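Local coordinates for putative transcription protein (Pseudomonas aeruginosa PAO1, PDB 4GCV) that probably binds DNA through an HxlR-type helix-turn-helix and is thought to regulate transcription in response to oxidative stress, at the interface of chains A and B. Residues are numbered along the deposited sequence; one frame, centred on the assembly and turned at random. Chains: chain A/B, Putative transcription protein.

The interface of chains A and B. Residues chain A 141-144; chain B 112-114, 119.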
ATOM      1  N   THR A 141       8.297   8.358 -10.285  1.00 43.20           N
ATOM      2  CA  THR A 141       9.049   7.138  -9.977  1.00 42.87           C
ATOM      3  C   THR A 141       9.681   7.219  -8.592  1.00 41.34           C
ATOM      4  O   THR A 141       9.899   8.311  -8.068  1.00 40.46           O
ATOM      5  CB  THR A 141      10.135   6.883 -11.079  1.00 44.60           C
ATOM      6  OG1 THR A 141      10.911   5.719 -10.755  1.00 46.22           O
ATOM      7  CG2 THR A 141      11.064   8.075 -11.198  1.00 42.67           C
ATOM      8  N   VAL A 142       9.958   6.060  -7.999  1.00 40.78           N
ATOM      9  CA  VAL A 142      10.737   5.995  -6.749  1.00 39.91           C
ATOM     10  C   VAL A 142      12.208   6.018  -7.094  1.00 40.70           C
ATOM     11  O   VAL A 142      12.645   5.198  -7.898  1.00 41.57           O
ATOM     12  CB  VAL A 142      10.395   4.725  -5.922  1.00 39.46           C
ATOM     13  CG1 VAL A 142      11.284   4.644  -4.682  1.00 37.95           C
ATOM     14  CG2 VAL A 142       8.931   4.768  -5.514  1.00 36.21           C
ATOM     15  N   GLN A 143      12.960   6.968  -6.526  1.00 41.11           N
ATOM     16  CA  GLN A 143      14.417   7.061  -6.729  1.00 42.17           C
ATOM     17  C   GLN A 143      15.202   7.452  -5.461  1.00 43.02           C
ATOM     18  O   GLN A 143      14.609   7.867  -4.437  1.00 42.98           O
ATOM     19  CB  GLN A 143      14.757   8.015  -7.879  1.00 44.26           C
ATOM     20  CG  GLN A 143      14.826   9.472  -7.507  1.00 45.90           C
ATOM     21  CD  GLN A 143      15.403  10.358  -8.644  1.00 50.15           C
ATOM     22  OE1 GLN A 143      15.661   9.871  -9.736  1.00 51.73           O
ATOM     23  NE2 GLN A 143      15.606  11.661  -8.365  1.00 47.46           N
ATOM     24  N   ALA A 144      16.530   7.300  -5.511  1.00 42.90           N
ATOM     25  CA  ALA A 144      17.376   7.642  -4.371  1.00 43.78           C
ATOM     26  C   ALA A 144      17.276   9.122  -4.015  1.00 44.07           C
ATOM     27  O   ALA A 144      17.340   9.986  -4.878  1.00 45.02           O
ATOM     28  CB  ALA A 144      18.824   7.264  -4.639  1.00 44.70           C
TER
ATOM     29  N   GLN B 112      12.865   8.822  -2.488  1.00 38.55           N
ATOM     30  CA  GLN B 112      11.932   9.858  -2.909  1.00 40.23           C
ATOM     31  C   GLN B 112      11.058   9.412  -4.065  1.00 40.56           C
ATOM     32  O   GLN B 112      11.521   8.759  -5.018  1.00 40.44           O
ATOM     33  CB  GLN B 112      12.694  11.082  -3.374  1.00 41.77           C
ATOM     34  CG  GLN B 112      13.407  11.784  -2.293  1.00 42.89           C
ATOM     35  CD  GLN B 112      14.048  13.061  -2.758  1.00 45.89           C
ATOM     36  OE1 GLN B 112      14.487  13.173  -3.911  1.00 46.11           O
ATOM     37  NE2 GLN B 112      14.137  14.036  -1.855  1.00 45.88           N
ATOM     38  N   LEU B 113       9.796   9.818  -3.982  1.00 40.48           N
ATOM     39  CA  LEU B 113       8.886   9.771  -5.101  1.00 39.76           C
ATOM     40  C   LEU B 113       9.059  11.086  -5.854  1.00 41.39           C
ATOM     41  O   LEU B 113       8.813  12.160  -5.266  1.00 43.13           O
ATOM     42  CB  LEU B 113       7.465   9.569  -4.541  1.00 39.91           C
ATOM     43  CG  LEU B 113       6.235   9.396  -5.429  1.00 40.69           C
ATOM     44  CD1 LEU B 113       6.367   8.131  -6.301  1.00 39.04           C
ATOM     45  CD2 LEU B 113       4.948   9.372  -4.578  1.00 38.65           C
ATOM     46  N   VAL B 114       9.535  11.009  -7.115  1.00 40.57           N
ATOM     47  CA  VAL B 114       9.735  12.174  -7.986  1.00 41.60           C
ATOM     48  C   VAL B 114       9.050  12.084  -9.354  1.00 41.48           C
ATOM     49  O   VAL B 114       8.585  11.021  -9.768  1.00 40.95           O
ATOM     50  CB  VAL B 114      11.234  12.493  -8.265  1.00 43.24           C
ATOM     51  CG1 VAL B 114      12.022  12.712  -6.973  1.00 44.05           C
ATOM     52  CG2 VAL B 114      11.899  11.432  -9.102  1.00 40.81           C
ATOM     53  N   GLY B 119      13.926  16.091 -11.758  1.00 57.47           N
ATOM     54  CA  GLY B 119      14.000  15.288 -10.524  1.00 53.81           C
ATOM     55  C   GLY B 119      12.939  15.670  -9.502  1.00 52.07           C
ATOM     56  O   GLY B 119      13.114  15.396  -8.346  1.00 51.63           O
TER
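A:Thr141 and A:Gln143 pair with B:Val114 and B:Gln112 through their backbones, joining strand 140-144 of chain A edge to edge with strand 111-115 of chain B in an antiparallel sheet. At one end A:Thr141 N donates to B:Val114 O at 2.7 Å, and B:Val114 N returns a bond to A:Thr141 O at 2.9 Å. The second reciprocal pair runs from A:Gln143 N to B:Gln112 O at 2.7 Å and from B:Gln112 N to A:Gln143 O at 2.8 Å. A:Val142 and B:Leu113 lie opposite each other between the two pairs, at the non-hydrogen-bonded position of the antiparallel pairing.

Side-chain packing is centred on B:Val114. The CG of A:Gln143 sits between its backbone N and carbonyl carbon (chi1 84°), and the chain then runs out extended, crossing B:Val114 at about a right angle. Its amide carbon CD thereby lies 3.7 Å from the B:Val114 methyl CG2, with NE2 3.8 Å from the same CG2. A:Thr141 lies alongside B:Val114, pointing the same way. With OG1 anti to the backbone N (chi1 178°), its methyl CG2 lies between the backbone N and the carbonyl carbon, where it meets B:Val114 CG2 at 4.0 Å.

Repeated by the two-fold with the chains exchanged, this pairing joins a strand of each subunit to one of its partner and ties together the two copies of the probable dimer, the form expected of HxlR-family regulators.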